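Local coordinates for peptidase M3B, oligoendopeptidase F (Enterococcus faecium, PDB 2QR4), which probably hydrolyses short peptides at internal bonds, as a metal-dependent endopeptidase of family M3, at residues H264-L269 with Y428-K433; K258-L263 with A473-P478; R272-E277 with L284-L289. All coordinates share one frame; numbering follows the deposited sequence.

Helix 260-274 serves all three contacts in turn. Residues 258-263, which lead into it, belong to contact 2, 264-269 to contact 1, and 272-277, running off its C-terminal end, to contact 3. Moving on along the chain, contact 3 closes first, when the segment 284-289 folds back against the helix end. Contact 1 closes next, at 428-433 on helix 418-454, and contact 2 last, at 473-478, where helix 461-476 finishes. The three loops therefore sit one within another and none crosses. Side chains also join them: M267 of contact 1 and Y476 of contact 2 both pack on L284 of contact 3, while H264 reaches the backbone of K474.

Contact 1. Residues H264-L269 with Y428-K433; sequences HRYMEL and YLDGFK
The ring of Y266 has L429 CB over one face, displaced toward the rim, and K433 CB at its edge, close to the ring plane. The L429 contact is a CH-pi interaction, with CB 4.0 Å from the centroid of the Y266 ring and 25° off its normal. Its closest pair is Y266 CZ to L429 CB, at 3.7 Å, and L429 CD1 reaches round to Y266 CE1. K433 CB lies 4.2 Å from Y266 CE2. Beyond the ring, Y266 OH comes up to the backbone of D430 obliquely and lies 3.8 Å from D430 CB. The tyrosine CG is anti to the backbone N (chi1 -175°), and the ring beyond it spans the gap to L429 on the neighbouring helix.

The two helices, 260-274 and 418-454, belong to the largely helical fold of this M3-family peptidase. Over these short segments their axes come no closer than 11.8 Å, and their N-to-C directions diverge by 129°, somewhat nearer perpendicular than antiparallel. At that separation the tyrosine ring does much of the bridging. M267, present as selenomethionine, adds a second touch. Its chain bends at chi2 and chi3 to bring CE within 4.1 Å of K433 CD, and the two side chains cross at about a right angle. K433 itself sets out toward the helix of Y266 and then bends at chi3 and chi4, taking its amino end away. Y476 of helix 461-476 packs against both M267 and K433. From the side of helix 557-579, L573 touches both L269 and L429, and F566 touches L429 as well. Near the start of 264-269, R265 forms a salt bridge with E574 of that same helix.

Contact 2. Residues K258-L263 with A473-P478; sequences KHLPLL and AKYYGP
L260 forks over two neighbours, K474 and Y475, one methyl to each. Its CG is anti to the carbonyl carbon (chi1 -67°). From there CD2 settles over one face of the Y475 ring, nearer the rim than the middle, in a CH-pi contact 3.9 Å from the ring centroid and 20° off the normal. The nearest ring atom is Y475 CD2, 3.6 Å from L260 CD2. The other methyl, L260 CD1, lies 3.4 Å from the carbonyl O of K474 and also meets K474 CG, 3.8 Å away.

K474 leaves the backbone extended, with CG anti to N, and turns only at chi3. Its NZ makes a salt bridge with E444 OE2 and a hydrogen bond with N257 OD1. The hydroxyl of Y475 bonds to the other carboxylate oxygen, E444 OE1, so one glutamate of helix 418-454 holds both side chains by their polar ends.

The contact joins the start of helix 260-274, after H259 has left helical phi/psi, to the end of helix 461-476, where G477 leaves it with a positive phi. The carbonyl of K474, in that last turn, accepts a hydrogen bond from H264 NE2. One turn on from L260, L263 brings CD1 over one face of the Y476 ring, offset toward its rim and 4.1 Å from Y476 CD1. The same methyl lies close to Y475 O, but the first torsion of L263 is poorly staggered, and the shortness of that approach is doubtful. Y476 continues onto K433 and Q441 of helix 418-454.

Contact 3. Residues R272-E277 with L284-L289; sequences RLLEVE and LYTPVL
L273 and V288 mark the closest backbone approach, 6.2 Å between their CA atoms, where the last turn of helix 260-274 faces a segment without regular secondary structure. Within that segment T286 and P287 are extended, and the chain turns at V288. L273 and V288 each set out toward the other segment, and their side chains cross at about a right angle. L273 CD1 does most of the touching: it lies 3.8 Å from V288 CG2, equally near V288 CB, and 3.9 Å from L289 CD2. V288 has CG1 anti to its carbonyl carbon (chi1 -67°), which sets CG2 between the backbone N and the carbonyl carbon. The two methyls then serve different leucines, CG2 meeting L273 while CG1 lies 4.4 Å from L274 CG.

The backbone leaves the helix at E275, whose positive phi of 69° puts it in the left-handed helical region. A short connection then carries the chain back, so that 284-289 doubles back on the helix end, near the surface of the peptidase. L274 sets out across the line to this returning segment, but its end swings nearer, and CD2 comes within 4.2 Å of T286 CG2. The L273 contacts are at van der Waals distance, while those of L274 are longer.

T286 is also held by its polar groups. Its OG1 lies within hydrogen-bonding reach of the carbonyl oxygens of E186 and S187, which must share its one hydroxyl proton or take it in turn, and the carbonyl of T286 accepts a bond from R270 NH2 on helix 260-274. V288 and L289 also touch N426 of helix 418-454, which places the returning segment between that helix and helix 260-274. Y285 packs on K433 and R438 of helix 418-454.

Contact 1. Residues H264-L269 with Y428-K433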
loop_
_atom_site.group_PDB
_atom_site.type_symbol
_atom_site.label_atom_id
_atom_site.label_comp_id
_atom_site.label_asym_id
_atom_site.label_seq_id
_atom_site.Cartn_x
_atom_site.Cartn_y
_atom_site.Cartn_z
ATOM N N HIS A 264 -28.809 -20.394 -12.923
ATOM C CA HIS A 264 -29.994 -20.254 -12.095
ATOM C C HIS A 264 -30.668 -21.602 -11.950
ATOM O O HIS A 264 -30.979 -22.034 -10.837
ATOM C CB HIS A 264 -30.977 -19.227 -12.683
ATOM C CG HIS A 264 -30.450 -17.826 -12.689
ATOM N ND1 HIS A 264 -31.121 -16.780 -13.284
ATOM C CD2 HIS A 264 -29.296 -17.305 -12.206
ATOM C CE1 HIS A 264 -30.413 -15.671 -13.150
ATOM N NE2 HIS A 264 -29.303 -15.962 -12.497
ATOM N N ARG A 265 -30.861 -22.270 -13.083
ATOM C CA ARG A 265 -31.453 -23.602 -13.125
ATOM C C ARG A 265 -30.648 -24.638 -12.338
ATOM O O ARG A 265 -31.226 -25.467 -11.636
ATOM C CB ARG A 265 -31.563 -24.079 -14.566
ATOM C CG ARG A 265 -32.928 -23.992 -15.159
ATOM C CD ARG A 265 -33.291 -25.351 -15.747
ATOM N NE ARG A 265 -32.858 -25.499 -17.126
ATOM C CZ ARG A 265 -32.887 -26.653 -17.775
ATOM N NH1 ARG A 265 -33.299 -27.745 -17.154
ATOM N NH2 ARG A 265 -32.488 -26.722 -19.033
ATOM N N TYR A 266 -29.322 -24.601 -12.479
ATOM C CA TYR A 266 -28.457 -25.543 -11.767
ATOM C C TYR A 266 -28.586 -25.335 -10.255
ATOM O O TYR A 266 -28.561 -26.290 -9.476
ATOM C CB TYR A 266 -27.006 -25.383 -12.227
ATOM C CG TYR A 266 -26.047 -26.388 -11.640
ATOM C CD1 TYR A 266 -26.423 -27.706 -11.459
ATOM C CD2 TYR A 266 -24.754 -26.025 -11.297
ATOM C CE1 TYR A 266 -25.557 -28.631 -10.935
ATOM C CE2 TYR A 266 -23.876 -26.945 -10.771
ATOM C CZ TYR A 266 -24.285 -28.253 -10.592
ATOM O OH TYR A 266 -23.416 -29.201 -10.088
HETATM N N MSE A 267 -28.769 -24.083 -9.851
HETATM C CA MSE A 267 -28.971 -23.755 -8.441
HETATM C C MSE A 267 -30.331 -24.261 -7.918
HETATM O O MSE A 267 -30.404 -24.794 -6.812
HETATM C CB MSE A 267 -28.784 -22.257 -8.210
HETATM C CG MSE A 267 -27.357 -21.780 -8.497
HETATM SE SE MSE A 267 -25.944 -22.598 -7.367
HETATM C CE MSE A 267 -25.467 -24.157 -8.447
ATOM N N GLU A 268 -31.391 -24.146 -8.716
ATOM C CA GLU A 268 -32.664 -24.767 -8.351
ATOM C C GLU A 268 -32.478 -26.259 -8.103
ATOM O O GLU A 268 -33.027 -26.818 -7.143
ATOM C CB GLU A 268 -33.747 -24.555 -9.424
ATOM C CG GLU A 268 -34.045 -23.084 -9.750
ATOM C CD GLU A 268 -34.931 -22.362 -8.704
ATOM O OE1 GLU A 268 -35.378 -22.976 -7.695
ATOM O OE2 GLU A 268 -35.177 -21.152 -8.908
ATOM N N LEU A 269 -31.701 -26.907 -8.967
ATOM C CA LEU A 269 -31.515 -28.353 -8.852
ATOM C C LEU A 269 -30.781 -28.672 -7.560
ATOM O O LEU A 269 -31.184 -29.557 -6.806
ATOM C CB LEU A 269 -30.759 -28.910 -10.053
ATOM C CG LEU A 269 -30.398 -30.382 -9.969
ATOM C CD1 LEU A 269 -31.653 -31.211 -9.797
ATOM C CD2 LEU A 269 -29.651 -30.769 -11.231
ATOM N N TYR A 428 -19.187 -32.755 -13.789
ATOM C CA TYR A 428 -18.965 -31.847 -14.921
ATOM C C TYR A 428 -19.651 -30.483 -14.715
ATOM O O TYR A 428 -19.048 -29.435 -14.964
ATOM C CB TYR A 428 -19.444 -32.460 -16.250
ATOM C CG TYR A 428 -19.367 -31.473 -17.405
ATOM C CD1 TYR A 428 -18.152 -31.224 -18.050
ATOM C CD2 TYR A 428 -20.499 -30.757 -17.827
ATOM C CE1 TYR A 428 -18.061 -30.310 -19.083
ATOM C CE2 TYR A 428 -20.420 -29.833 -18.879
ATOM C CZ TYR A 428 -19.198 -29.614 -19.491
ATOM O OH TYR A 428 -19.094 -28.715 -20.520
ATOM N N LEU A 429 -20.910 -30.491 -14.277
ATOM C CA LEU A 429 -21.647 -29.227 -14.169
ATOM C C LEU A 429 -21.004 -28.393 -13.086
ATOM O O LEU A 429 -20.939 -27.170 -13.180
ATOM C CB LEU A 429 -23.137 -29.456 -13.891
ATOM C CG LEU A 429 -23.883 -30.280 -14.953
ATOM C CD1 LEU A 429 -25.192 -30.817 -14.409
ATOM C CD2 LEU A 429 -24.112 -29.456 -16.202
ATOM N N ASP A 430 -20.488 -29.080 -12.076
ATOM C CA ASP A 430 -19.862 -28.425 -10.958
ATOM C C ASP A 430 -18.555 -27.725 -11.345
ATOM O O ASP A 430 -18.346 -26.548 -11.021
ATOM C CB ASP A 430 -19.632 -29.427 -9.842
ATOM C CG ASP A 430 -19.206 -28.770 -8.568
ATOM O OD1 ASP A 430 -19.958 -27.891 -8.083
ATOM O OD2 ASP A 430 -18.122 -29.132 -8.061
ATOM N N GLY A 431 -17.678 -28.445 -12.041
ATOM C CA GLY A 431 -16.449 -27.853 -12.560
ATOM C C GLY A 431 -16.768 -26.669 -13.458
ATOM O O GLY A 431 -16.082 -25.649 -13.417
ATOM N N PHE A 432 -17.825 -26.800 -14.263
ATOM C CA PHE A 432 -18.272 -25.724 -15.151
ATOM C C PHE A 432 -18.742 -24.511 -14.320
ATOM O O PHE A 432 -18.383 -23.374 -14.613
ATOM C CB PHE A 432 -19.391 -26.260 -16.053
ATOM C CG PHE A 432 -19.707 -25.399 -17.262
ATOM C CD1 PHE A 432 -20.236 -24.127 -17.118
ATOM C CD2 PHE A 432 -19.550 -25.907 -18.542
ATOM C CE1 PHE A 432 -20.561 -23.360 -18.224
ATOM C CE2 PHE A 432 -19.874 -25.153 -19.653
ATOM C CZ PHE A 432 -20.378 -23.875 -19.494
ATOM N N LYS A 433 -19.521 -24.742 -13.264
ATOM C CA LYS A 433 -19.932 -23.631 -12.408
ATOM C C LYS A 433 -18.721 -22.830 -11.873
ATOM O O LYS A 433 -18.740 -21.595 -11.841
ATOM C CB LYS A 433 -20.834 -24.101 -11.245
ATOM C CG LYS A 433 -21.004 -23.052 -10.106
ATOM C CD LYS A 433 -21.357 -23.698 -8.762
ATOM C CE LYS A 433 -20.216 -23.626 -7.728
ATOM N NZ LYS A 433 -19.979 -22.238 -7.157
#

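Contact 2. Residues K258-L263 with A473-P478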
loop_
_atom_site.group_PDB
_atom_site.type_symbol
_atom_site.label_atom_id
_atom_site.label_comp_id
_atom_site.label_asym_id
_atom_site.label_seq_id
_atom_site.Cartn_x
_atom_site.Cartn_y
_atom_site.Cartn_z
ATOM N N LYS A 258 -25.612 -13.715 -20.932
ATOM C CA LYS A 258 -26.778 -14.128 -21.687
ATOM C C LYS A 258 -27.229 -15.539 -21.266
ATOM O O LYS A 258 -28.386 -15.901 -21.469
ATOM C CB LYS A 258 -26.481 -14.029 -23.191
ATOM C CG LYS A 258 -27.510 -14.668 -24.117
ATOM C CD LYS A 258 -27.048 -14.573 -25.586
ATOM C CE LYS A 258 -27.584 -15.717 -26.463
ATOM N NZ LYS A 258 -28.988 -15.485 -26.905
ATOM N N HIS A 259 -26.332 -16.309 -20.644
ATOM C CA HIS A 259 -26.655 -17.684 -20.231
ATOM C C HIS A 259 -26.737 -17.915 -18.712
ATOM O O HIS A 259 -26.666 -19.057 -18.251
ATOM C CB HIS A 259 -25.688 -18.695 -20.858
ATOM C CG HIS A 259 -25.786 -18.768 -22.345
ATOM N ND1 HIS A 259 -26.647 -19.630 -22.988
ATOM C CD2 HIS A 259 -25.159 -18.066 -23.317
ATOM C CE1 HIS A 259 -26.547 -19.457 -24.292
ATOM N NE2 HIS A 259 -25.647 -18.517 -24.519
ATOM N N LEU A 260 -26.894 -16.847 -17.940
ATOM C CA LEU A 260 -27.059 -16.975 -16.490
ATOM C C LEU A 260 -28.271 -17.837 -16.115
ATOM O O LEU A 260 -28.247 -18.541 -15.111
ATOM C CB LEU A 260 -27.165 -15.593 -15.819
ATOM C CG LEU A 260 -25.882 -14.767 -15.884
ATOM C CD1 LEU A 260 -26.102 -13.420 -15.275
ATOM C CD2 LEU A 260 -24.712 -15.491 -15.199
ATOM N N PRO A 261 -29.341 -17.783 -16.914
ATOM C CA PRO A 261 -30.447 -18.683 -16.545
ATOM C C PRO A 261 -30.029 -20.160 -16.401
ATOM O O PRO A 261 -30.647 -20.884 -15.624
ATOM C CB PRO A 261 -31.463 -18.504 -17.697
ATOM C CG PRO A 261 -31.186 -17.100 -18.224
ATOM C CD PRO A 261 -29.652 -16.964 -18.104
ATOM N N LEU A 262 -29.014 -20.613 -17.140
ATOM C CA LEU A 262 -28.518 -21.987 -16.948
ATOM C C LEU A 262 -27.966 -22.240 -15.531
ATOM O O LEU A 262 -28.297 -23.254 -14.926
ATOM C CB LEU A 262 -27.465 -22.342 -17.977
ATOM C CG LEU A 262 -27.988 -22.441 -19.404
ATOM C CD1 LEU A 262 -26.819 -22.702 -20.353
ATOM C CD2 LEU A 262 -29.036 -23.521 -19.492
ATOM N N LEU A 263 -27.146 -21.318 -15.011
ATOM C CA LEU A 263 -26.686 -21.359 -13.618
ATOM C C LEU A 263 -27.877 -21.314 -12.663
ATOM O O LEU A 263 -27.938 -22.081 -11.696
ATOM C CB LEU A 263 -25.782 -20.160 -13.299
ATOM C CG LEU A 263 -24.570 -20.283 -12.349
ATOM C CD1 LEU A 263 -24.289 -18.975 -11.614
ATOM C CD2 LEU A 263 -24.677 -21.402 -11.353
ATOM N N ALA A 473 -25.938 -11.705 -7.024
ATOM C CA ALA A 473 -27.357 -12.048 -7.115
ATOM C C ALA A 473 -27.761 -12.226 -8.566
ATOM O O ALA A 473 -28.572 -13.095 -8.881
ATOM C CB ALA A 473 -28.224 -10.958 -6.446
ATOM N N LYS A 474 -27.189 -11.396 -9.441
ATOM C CA LYS A 474 -27.413 -11.503 -10.884
ATOM C C LYS A 474 -26.934 -12.867 -11.385
ATOM O O LYS A 474 -27.607 -13.526 -12.173
ATOM C CB LYS A 474 -26.654 -10.389 -11.627
ATOM C CG LYS A 474 -26.877 -10.361 -13.152
ATOM C CD LYS A 474 -26.146 -9.198 -13.868
ATOM C CE LYS A 474 -24.683 -9.578 -14.176
ATOM N NZ LYS A 474 -23.969 -8.621 -15.097
ATOM N N TYR A 475 -25.756 -13.280 -10.925
ATOM C CA TYR A 475 -25.203 -14.557 -11.319
ATOM C C TYR A 475 -25.969 -15.742 -10.734
ATOM O O TYR A 475 -26.362 -16.642 -11.448
ATOM C CB TYR A 475 -23.723 -14.630 -10.961
ATOM C CG TYR A 475 -22.837 -14.134 -12.067
ATOM C CD1 TYR A 475 -22.808 -12.796 -12.391
ATOM C CD2 TYR A 475 -22.043 -15.016 -12.810
ATOM C CE1 TYR A 475 -22.015 -12.324 -13.416
ATOM C CE2 TYR A 475 -21.237 -14.557 -13.830
ATOM C CZ TYR A 475 -21.235 -13.202 -14.131
ATOM O OH TYR A 475 -20.460 -12.703 -15.146
ATOM N N TYR A 476 -26.232 -15.737 -9.444
ATOM C CA TYR A 476 -26.831 -16.920 -8.862
ATOM C C TYR A 476 -28.336 -17.024 -9.001
ATOM O O TYR A 476 -28.875 -18.128 -8.968
ATOM C CB TYR A 476 -26.377 -17.087 -7.418
ATOM C CG TYR A 476 -24.943 -17.566 -7.368
ATOM C CD1 TYR A 476 -24.626 -18.917 -7.542
ATOM C CD2 TYR A 476 -23.902 -16.667 -7.207
ATOM C CE1 TYR A 476 -23.306 -19.349 -7.500
ATOM C CE2 TYR A 476 -22.587 -17.092 -7.180
ATOM C CZ TYR A 476 -22.299 -18.426 -7.312
ATOM O OH TYR A 476 -20.993 -18.824 -7.278
ATOM N N GLY A 477 -29.013 -15.891 -9.169
ATOM C CA GLY A 477 -30.455 -15.910 -9.360
ATOM C C GLY A 477 -31.249 -16.108 -8.083
ATOM O O GLY A 477 -30.679 -16.193 -7.003
ATOM N N PRO A 478 -32.583 -16.195 -8.206
ATOM C CA PRO A 478 -33.485 -16.204 -7.049
ATOM C C PRO A 478 -33.478 -17.498 -6.227
ATOM O O PRO A 478 -34.072 -17.537 -5.152
ATOM C CB PRO A 478 -34.868 -16.002 -7.681
ATOM C CG PRO A 478 -34.737 -16.584 -9.062
ATOM C CD PRO A 478 -33.311 -16.301 -9.487
#

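Contact 3. Residues R272-E277 with L284-L289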
loop_
_atom_site.group_PDB
_atom_site.type_symbol
_atom_site.label_atom_id
_atom_site.label_comp_id
_atom_site.label_asym_id
_atom_site.label_seq_id
_atom_site.Cartn_x
_atom_site.Cartn_y
_atom_site.Cartn_z
ATOM N N ARG A 272 -33.207 -28.406 -4.665
ATOM C CA ARG A 272 -34.000 -29.623 -4.619
ATOM C C ARG A 272 -33.235 -30.806 -4.037
ATOM O O ARG A 272 -33.763 -31.529 -3.198
ATOM C CB ARG A 272 -34.544 -29.981 -6.004
ATOM C CG ARG A 272 -35.814 -29.222 -6.395
ATOM C CD ARG A 272 -36.503 -29.851 -7.621
ATOM N NE ARG A 272 -35.650 -29.791 -8.810
ATOM C CZ ARG A 272 -35.576 -28.745 -9.633
ATOM N NH1 ARG A 272 -36.315 -27.662 -9.407
ATOM N NH2 ARG A 272 -34.764 -28.779 -10.683
ATOM N N LEU A 273 -32.002 -31.013 -4.481
ATOM C CA LEU A 273 -31.238 -32.171 -4.014
ATOM C C LEU A 273 -30.970 -32.112 -2.511
ATOM O O LEU A 273 -31.100 -33.125 -1.821
ATOM C CB LEU A 273 -29.933 -32.340 -4.797
ATOM C CG LEU A 273 -30.101 -32.875 -6.230
ATOM C CD1 LEU A 273 -28.763 -32.968 -6.950
ATOM C CD2 LEU A 273 -30.763 -34.228 -6.217
ATOM N N LEU A 274 -30.605 -30.932 -2.011
ATOM C CA LEU A 274 -30.339 -30.738 -0.583
ATOM C C LEU A 274 -31.616 -30.731 0.243
ATOM O O LEU A 274 -31.590 -31.069 1.420
ATOM C CB LEU A 274 -29.561 -29.436 -0.323
ATOM C CG LEU A 274 -28.119 -29.497 -0.812
ATOM C CD1 LEU A 274 -27.448 -28.181 -0.615
ATOM C CD2 LEU A 274 -27.354 -30.618 -0.103
ATOM N N GLU A 275 -32.721 -30.322 -0.375
ATOM C CA GLU A 275 -34.031 -30.347 0.273
ATOM C C GLU A 275 -34.138 -29.323 1.387
ATOM O O GLU A 275 -34.955 -29.483 2.296
ATOM C CB GLU A 275 -34.340 -31.733 0.841
ATOM C CG GLU A 275 -34.559 -32.812 -0.208
ATOM C CD GLU A 275 -35.053 -34.120 0.397
ATOM O OE1 GLU A 275 -34.289 -34.754 1.160
ATOM O OE2 GLU A 275 -36.206 -34.509 0.115
ATOM N N VAL A 276 -33.308 -28.287 1.323
ATOM C CA VAL A 276 -33.342 -27.210 2.315
ATOM C C VAL A 276 -34.410 -26.180 1.962
ATOM O O VAL A 276 -34.747 -25.998 0.793
ATOM C CB VAL A 276 -31.970 -26.525 2.453
ATOM C CG1 VAL A 276 -30.980 -27.467 3.148
ATOM C CG2 VAL A 276 -31.441 -26.104 1.082
ATOM N N GLU A 277 -34.958 -25.530 2.980
ATOM C CA GLU A 277 -35.985 -24.509 2.781
ATOM C C GLU A 277 -35.416 -23.373 1.945
ATOM O O GLU A 277 -36.075 -22.865 1.051
ATOM C CB GLU A 277 -36.500 -23.976 4.128
ATOM C CG GLU A 277 -37.682 -23.028 4.023
ATOM C CD GLU A 277 -38.906 -23.687 3.415
ATOM O OE1 GLU A 277 -39.065 -24.918 3.579
ATOM O OE2 GLU A 277 -39.714 -22.979 2.770
ATOM N N LEU A 284 -23.228 -24.295 -1.233
ATOM C CA LEU A 284 -22.909 -24.570 -2.645
ATOM C C LEU A 284 -21.705 -25.479 -2.870
ATOM O O LEU A 284 -21.454 -25.895 -4.000
ATOM C CB LEU A 284 -22.713 -23.272 -3.445
ATOM C CG LEU A 284 -23.818 -22.212 -3.398
ATOM C CD1 LEU A 284 -23.595 -21.167 -4.470
ATOM C CD2 LEU A 284 -25.192 -22.822 -3.547
ATOM N N TYR A 285 -20.959 -25.795 -1.816
ATOM C CA TYR A 285 -19.708 -26.544 -1.999
ATOM C C TYR A 285 -19.743 -27.905 -1.353
ATOM O O TYR A 285 -18.753 -28.618 -1.360
ATOM C CB TYR A 285 -18.511 -25.734 -1.483
ATOM C CG TYR A 285 -18.472 -24.349 -2.073
ATOM C CD1 TYR A 285 -19.133 -23.290 -1.457
ATOM C CD2 TYR A 285 -17.790 -24.095 -3.261
ATOM C CE1 TYR A 285 -19.103 -22.009 -1.997
ATOM C CE2 TYR A 285 -17.759 -22.821 -3.815
ATOM C CZ TYR A 285 -18.414 -21.785 -3.181
ATOM O OH TYR A 285 -18.388 -20.526 -3.731
ATOM N N THR A 286 -20.890 -28.261 -0.784
ATOM C CA THR A 286 -21.078 -29.566 -0.161
ATOM C C THR A 286 -21.623 -30.546 -1.220
ATOM O O THR A 286 -22.361 -30.136 -2.115
ATOM C CB THR A 286 -22.026 -29.436 1.058
ATOM O OG1 THR A 286 -21.998 -30.630 1.852
ATOM C CG2 THR A 286 -23.453 -29.139 0.640
ATOM N N PRO A 287 -21.252 -31.837 -1.141
ATOM C CA PRO A 287 -21.652 -32.799 -2.188
ATOM C C PRO A 287 -23.159 -32.987 -2.251
ATOM O O PRO A 287 -23.802 -33.146 -1.212
ATOM C CB PRO A 287 -21.002 -34.110 -1.733
ATOM C CG PRO A 287 -19.906 -33.690 -0.780
ATOM C CD PRO A 287 -20.447 -32.478 -0.087
ATOM N N VAL A 288 -23.727 -32.946 -3.453
ATOM C CA VAL A 288 -25.165 -33.157 -3.589
ATOM C C VAL A 288 -25.481 -34.606 -3.911
ATOM O O VAL A 288 -26.601 -35.054 -3.684
ATOM C CB VAL A 288 -25.788 -32.271 -4.672
ATOM C CG1 VAL A 288 -25.729 -30.807 -4.265
ATOM C CG2 VAL A 288 -25.103 -32.492 -6.008
ATOM N N LEU A 289 -24.502 -35.338 -4.443
ATOM C CA LEU A 289 -24.713 -36.744 -4.808
ATOM C C LEU A 289 -23.892 -37.737 -3.967
ATOM O O LEU A 289 -24.382 -38.813 -3.625
ATOM C CB LEU A 289 -24.512 -36.975 -6.321
ATOM C CG LEU A 289 -25.763 -36.920 -7.222
ATOM C CD1 LEU A 289 -27.011 -37.363 -6.471
ATOM C CD2 LEU A 289 -26.011 -35.565 -7.827
#